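Local coordinates for protein afamin (Homo sapiens, PDB 6FAK) that carries hydrophobic molecules in body fluids, binds vitamin E, and keeps lipidated Wnt proteins soluble and active, at residues I229-I235 and A331-F335; T313-C319 and Y373-E377. One frame throughout, in Å; residues are numbered along the deposited sequence.

Interaction 1: residues I229-I235 and A331-F335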
# COMPACT_ATOMS: atom_id res chain seq x y z
N ILE A 229 7.28 -23.61 11.63
CA ILE A 229 8.67 -23.45 11.17
C ILE A 229 9.67 -23.39 12.32
O ILE A 229 9.34 -22.85 13.37
CB ILE A 229 8.78 -22.16 10.30
CG1 ILE A 229 10.07 -22.12 9.48
CG2 ILE A 229 8.66 -20.89 11.17
CD1 ILE A 229 10.09 -20.90 8.56
N GLU A 230 10.88 -23.92 12.14
CA GLU A 230 12.00 -23.76 13.14
C GLU A 230 12.64 -22.40 13.05
O GLU A 230 12.78 -21.85 11.94
CB GLU A 230 13.09 -24.85 13.02
CG GLU A 230 14.54 -24.41 12.64
CD GLU A 230 15.64 -24.60 13.72
OE1 GLU A 230 15.73 -23.78 14.71
OE2 GLU A 230 16.50 -25.52 13.52
N PHE A 231 13.11 -21.90 14.19
CA PHE A 231 13.67 -20.55 14.27
C PHE A 231 14.79 -20.32 13.23
O PHE A 231 14.77 -19.34 12.50
CB PHE A 231 14.11 -20.23 15.69
CG PHE A 231 14.64 -18.83 15.87
CD1 PHE A 231 13.81 -17.74 15.68
CD2 PHE A 231 15.95 -18.60 16.22
CE1 PHE A 231 14.28 -16.45 15.83
CE2 PHE A 231 16.43 -17.31 16.38
CZ PHE A 231 15.58 -16.24 16.18
N LYS A 232 15.76 -21.22 13.16
CA LYS A 232 16.86 -21.06 12.23
C LYS A 232 16.40 -20.97 10.78
O LYS A 232 16.92 -20.15 10.01
CB LYS A 232 17.91 -22.17 12.42
CG LYS A 232 18.73 -21.94 13.64
CD LYS A 232 19.78 -23.04 13.86
CE LYS A 232 20.86 -23.23 12.78
NZ LYS A 232 21.88 -22.16 12.69
N GLU A 233 15.44 -21.81 10.38
CA GLU A 233 14.88 -21.80 9.03
C GLU A 233 14.10 -20.47 8.77
O GLU A 233 14.23 -19.92 7.70
CB GLU A 233 13.96 -22.98 8.80
CG GLU A 233 13.57 -23.20 7.36
CD GLU A 233 14.78 -23.48 6.46
OE1 GLU A 233 15.48 -24.50 6.69
OE2 GLU A 233 15.04 -22.68 5.54
N LEU A 234 13.32 -20.02 9.74
CA LEU A 234 12.65 -18.71 9.69
C LEU A 234 13.64 -17.55 9.48
O LEU A 234 13.45 -16.67 8.60
CB LEU A 234 11.83 -18.53 10.97
CG LEU A 234 10.93 -17.32 11.26
CD1 LEU A 234 11.68 -16.15 11.75
CD2 LEU A 234 10.14 -16.95 10.04
N ILE A 235 14.72 -17.53 10.25
CA ILE A 235 15.73 -16.48 10.09
C ILE A 235 16.33 -16.54 8.69
O ILE A 235 16.45 -15.52 8.04
CB ILE A 235 16.83 -16.47 11.18
CG1 ILE A 235 16.21 -16.10 12.52
CG2 ILE A 235 17.99 -15.55 10.83
CD1 ILE A 235 15.46 -14.80 12.59
N ALA A 331 14.42 -11.05 18.04
CA ALA A 331 13.89 -11.85 16.91
C ALA A 331 13.22 -13.15 17.38
O ALA A 331 12.14 -13.49 16.90
CB ALA A 331 15.00 -12.16 15.89
N LYS A 332 13.88 -13.86 18.31
CA LYS A 332 13.30 -15.06 18.87
C LYS A 332 12.01 -14.77 19.67
O LYS A 332 11.04 -15.54 19.59
CB LYS A 332 14.29 -15.80 19.77
CG LYS A 332 13.86 -17.24 19.97
CD LYS A 332 14.93 -18.10 20.60
CE LYS A 332 14.64 -19.61 20.38
NZ LYS A 332 13.20 -20.01 20.36
N PHE A 333 12.00 -13.71 20.45
CA PHE A 333 10.77 -13.28 21.13
C PHE A 333 9.64 -13.00 20.11
O PHE A 333 8.53 -13.49 20.25
CB PHE A 333 10.99 -12.03 22.00
CG PHE A 333 9.70 -11.50 22.57
CD1 PHE A 333 9.09 -12.14 23.63
CD2 PHE A 333 9.06 -10.40 21.96
CE1 PHE A 333 7.88 -11.67 24.12
CE2 PHE A 333 7.87 -9.91 22.46
CZ PHE A 333 7.27 -10.54 23.53
N THR A 334 9.98 -12.30 19.04
CA THR A 334 9.01 -11.92 18.04
C THR A 334 8.43 -13.21 17.37
O THR A 334 7.22 -13.37 17.25
CB THR A 334 9.62 -10.95 17.00
OG1 THR A 334 10.21 -9.79 17.63
CG2 THR A 334 8.54 -10.57 15.99
N PHE A 335 9.33 -14.13 17.02
CA PHE A 335 8.98 -15.47 16.49
C PHE A 335 8.01 -16.21 17.42
O PHE A 335 6.91 -16.63 17.00
CB PHE A 335 10.26 -16.26 16.25
CG PHE A 335 10.05 -17.73 16.08
CD1 PHE A 335 9.43 -18.22 14.94
CD2 PHE A 335 10.52 -18.62 17.04
CE1 PHE A 335 9.28 -19.61 14.78
CE2 PHE A 335 10.37 -19.99 16.88
CZ PHE A 335 9.74 -20.49 15.75
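Two phenylalanines account for most of this contact. Phe231 loses 101 Å² and Phe335 loses 93 Å² of the 315 Å² buried. No hydrogen bond crosses between the segments, so apolar side chains and rings hold it. Phe231 stands in the first turn of its helix and its CA-to-CB bond points toward 331-335. Its ring reaches the backbone of the partner helix, with Phe231 CE1 3.5 Å from Lys332 CA. Lys332 folds its aliphatic chain over one face of this ring, and Lys332 CG makes a CH-pi contact 4.2 Å from the centroid of the Phe231 ring. The ammonium group adds at most a weak attraction to the ring; its stronger partner is Glu336, through a salt bridge. Phe335 reaches back toward 229-235. Phe335 CD2 lies 3.7 Å from Phe231 CD1, and the two planes are inclined at 48°. The edge of the Phe335 ring meets the backbone before the helix, with CZ 3.4 Å from Ile229 O. Ile229 CG2 (3.9 Å from Phe335 CE1) and Leu234 CG (4.1 Å from Phe335 CD1) add apolar contacts. Glu230 N-caps the helix, its OE1 accepting from Lys232 N at 3.0 Å. The short helical segments cross at 105°, axes 11.1 Å apart: a steep, near-perpendicular helix packing in the all-helical second albumin domain, where large rings join the start of helix 231-250 to helix 326-339. Segment 229-235 belongs to the pocket region for hydrophobic ligands. Helix 216-225 packs beside both segments, touching Leu234, Ala331, Thr334 and Phe335, while helix 346-363 meets Phe333 and Thr334.

Interaction 2: residues T313-C319 and Y373-E377; sequences TDSENVC and YRYAE
A buried tyrosine reaches across to a loop carbonyl: Tyr373 OH donates to Ser315 O at 2.7 Å. Tyr373 takes chi1 p (62°), chi2 69°. Val318 (chi1 t) lies over one ring face, its CB 4.0 Å from the ring centroid. Cys319 SG is 3.9 Å from Tyr373 CE2, an oblique sulfur-aromatic contact. Water 2 joins Tyr373 OH (3.0 Å) to Cys319 N (3.0 Å). Residues 314-317 form the loop before helix 318-324. Its ST turn has Asn317 N donating to Ser315 OG at 2.9 Å. In 373-377, a type I beta turn from Tyr373 to Ala376, closed by Ala376 N to Tyr373 O at 3.0 Å, leads into helix 376-417. The nearest CA pair is Thr313 and Arg374, 4.7 Å apart. Arg374 CA makes a CA-H...O contact with Thr313 O at 3.4 Å, and Thr313 CG2 is 3.6 Å from Ala376 CB. Arg308 forms salt bridges with both Asp314 and Glu377. Cys319 is disulfide-bonded to Cys364, part of the paired disulfide pattern typical of the helical albumin fold.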
# COMPACT_ATOMS: atom_id res chain seq x y z
N THR A 313 9.56 -14.56 30.38
CA THR A 313 9.14 -14.00 31.66
C THR A 313 9.46 -14.83 32.90
O THR A 313 9.55 -14.26 33.98
CB THR A 313 7.63 -13.78 31.64
OG1 THR A 313 6.97 -15.05 31.50
CG2 THR A 313 7.25 -12.87 30.44
N ASP A 314 9.57 -16.15 32.77
CA ASP A 314 9.77 -17.06 33.92
C ASP A 314 11.19 -17.53 34.12
O ASP A 314 11.49 -18.08 35.15
CB ASP A 314 8.86 -18.29 33.80
CG ASP A 314 7.39 -17.91 33.60
OD1 ASP A 314 7.05 -16.73 33.86
OD2 ASP A 314 6.58 -18.79 33.17
N SER A 315 12.05 -17.36 33.13
CA SER A 315 13.41 -17.86 33.19
C SER A 315 14.25 -16.82 33.88
O SER A 315 13.99 -15.62 33.73
CB SER A 315 13.94 -18.08 31.79
OG SER A 315 15.33 -18.30 31.79
N GLU A 316 15.25 -17.26 34.62
CA GLU A 316 16.25 -16.36 35.16
C GLU A 316 17.41 -16.11 34.19
O GLU A 316 18.43 -15.58 34.59
CB GLU A 316 16.81 -16.91 36.50
CG GLU A 316 16.06 -16.40 37.71
CD GLU A 316 16.89 -16.54 38.98
OE1 GLU A 316 16.83 -15.65 39.84
OE2 GLU A 316 17.63 -17.54 39.10
N ASN A 317 17.30 -16.51 32.95
CA ASN A 317 18.36 -16.24 31.99
C ASN A 317 18.04 -15.09 31.03
O ASN A 317 18.78 -14.87 30.09
CB ASN A 317 18.68 -17.50 31.21
CG ASN A 317 19.26 -18.58 32.09
OD1 ASN A 317 19.82 -18.30 33.15
ND2 ASN A 317 19.13 -19.82 31.64
N VAL A 318 16.97 -14.35 31.27
CA VAL A 318 16.48 -13.37 30.28
C VAL A 318 17.50 -12.27 30.01
O VAL A 318 17.86 -12.01 28.86
CB VAL A 318 15.14 -12.78 30.69
CG1 VAL A 318 14.71 -11.67 29.74
CG2 VAL A 318 14.03 -13.86 30.67
N CYS A 319 17.98 -11.61 31.08
CA CYS A 319 18.87 -10.47 30.88
C CYS A 319 20.19 -10.93 30.25
O CYS A 319 20.73 -10.22 29.41
CB CYS A 319 19.14 -9.73 32.18
SG CYS A 319 17.69 -8.93 32.89
N TYR A 373 10.65 -8.45 35.51
CA TYR A 373 10.18 -8.89 34.17
C TYR A 373 9.17 -10.04 34.15
O TYR A 373 8.53 -10.31 33.14
CB TYR A 373 11.36 -9.18 33.24
CG TYR A 373 12.34 -10.26 33.61
CD1 TYR A 373 11.98 -11.60 33.61
CD2 TYR A 373 13.67 -9.96 33.83
CE1 TYR A 373 12.89 -12.61 33.87
CE2 TYR A 373 14.60 -10.94 34.09
CZ TYR A 373 14.21 -12.27 34.10
OH TYR A 373 15.10 -13.24 34.38
N ARG A 374 9.04 -10.70 35.29
CA ARG A 374 7.99 -11.68 35.55
C ARG A 374 6.60 -11.22 35.11
O ARG A 374 5.82 -12.04 34.65
CB ARG A 374 8.03 -12.00 37.06
CG ARG A 374 6.79 -12.65 37.67
CD ARG A 374 6.95 -12.78 39.18
NE ARG A 374 7.39 -14.11 39.57
CZ ARG A 374 7.99 -14.43 40.71
NH1 ARG A 374 8.28 -13.50 41.60
NH2 ARG A 374 8.32 -15.70 40.94
N TYR A 375 6.33 -9.92 35.23
CA TYR A 375 5.05 -9.30 34.89
C TYR A 375 4.93 -8.72 33.49
O TYR A 375 4.04 -7.91 33.22
CB TYR A 375 4.76 -8.22 35.93
CG TYR A 375 4.72 -8.79 37.31
CD1 TYR A 375 3.68 -9.60 37.69
CD2 TYR A 375 5.80 -8.64 38.19
CE1 TYR A 375 3.65 -10.19 38.93
CE2 TYR A 375 5.77 -9.20 39.44
CZ TYR A 375 4.70 -9.98 39.80
OH TYR A 375 4.66 -10.56 41.04
N ALA A 376 5.80 -9.12 32.57
CA ALA A 376 5.72 -8.62 31.21
C ALA A 376 4.37 -8.82 30.55
O ALA A 376 3.86 -7.93 29.87
CB ALA A 376 6.79 -9.26 30.35
N GLU A 377 3.75 -9.97 30.76
CA GLU A 377 2.47 -10.26 30.08
C GLU A 377 1.34 -9.31 30.52
O GLU A 377 0.45 -9.03 29.73
CB GLU A 377 2.06 -11.72 30.27
CG GLU A 377 3.00 -12.67 29.55
CD GLU A 377 2.84 -14.12 30.01
OE1 GLU A 377 3.05 -14.40 31.22
OE2 GLU A 377 2.52 -15.00 29.17
O HOH W 1 5.78 -14.62 34.45
O HOH W 2 17.89 -12.38 33.95

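Both contacts lie in the second albumin repeat, and their segments alternate along the chain. From the N terminus, 229-235 comes first. The chain then runs through 313-319 and on to 331-335, where interaction 1 closes a loop with 95 residues between its segments. It continues through helix 346-363 to 373-377, where interaction 2 closes a loop of 53 residues back to 313-319. The two loops therefore cross. Interaction 1 ties the start of helix 231-250 to helix 326-339. Interaction 2 ties the approach to helix 318-324 to the start of the long helix 376-417. Their centres are 19 Å apart, and helix 346-363 touches segments of both.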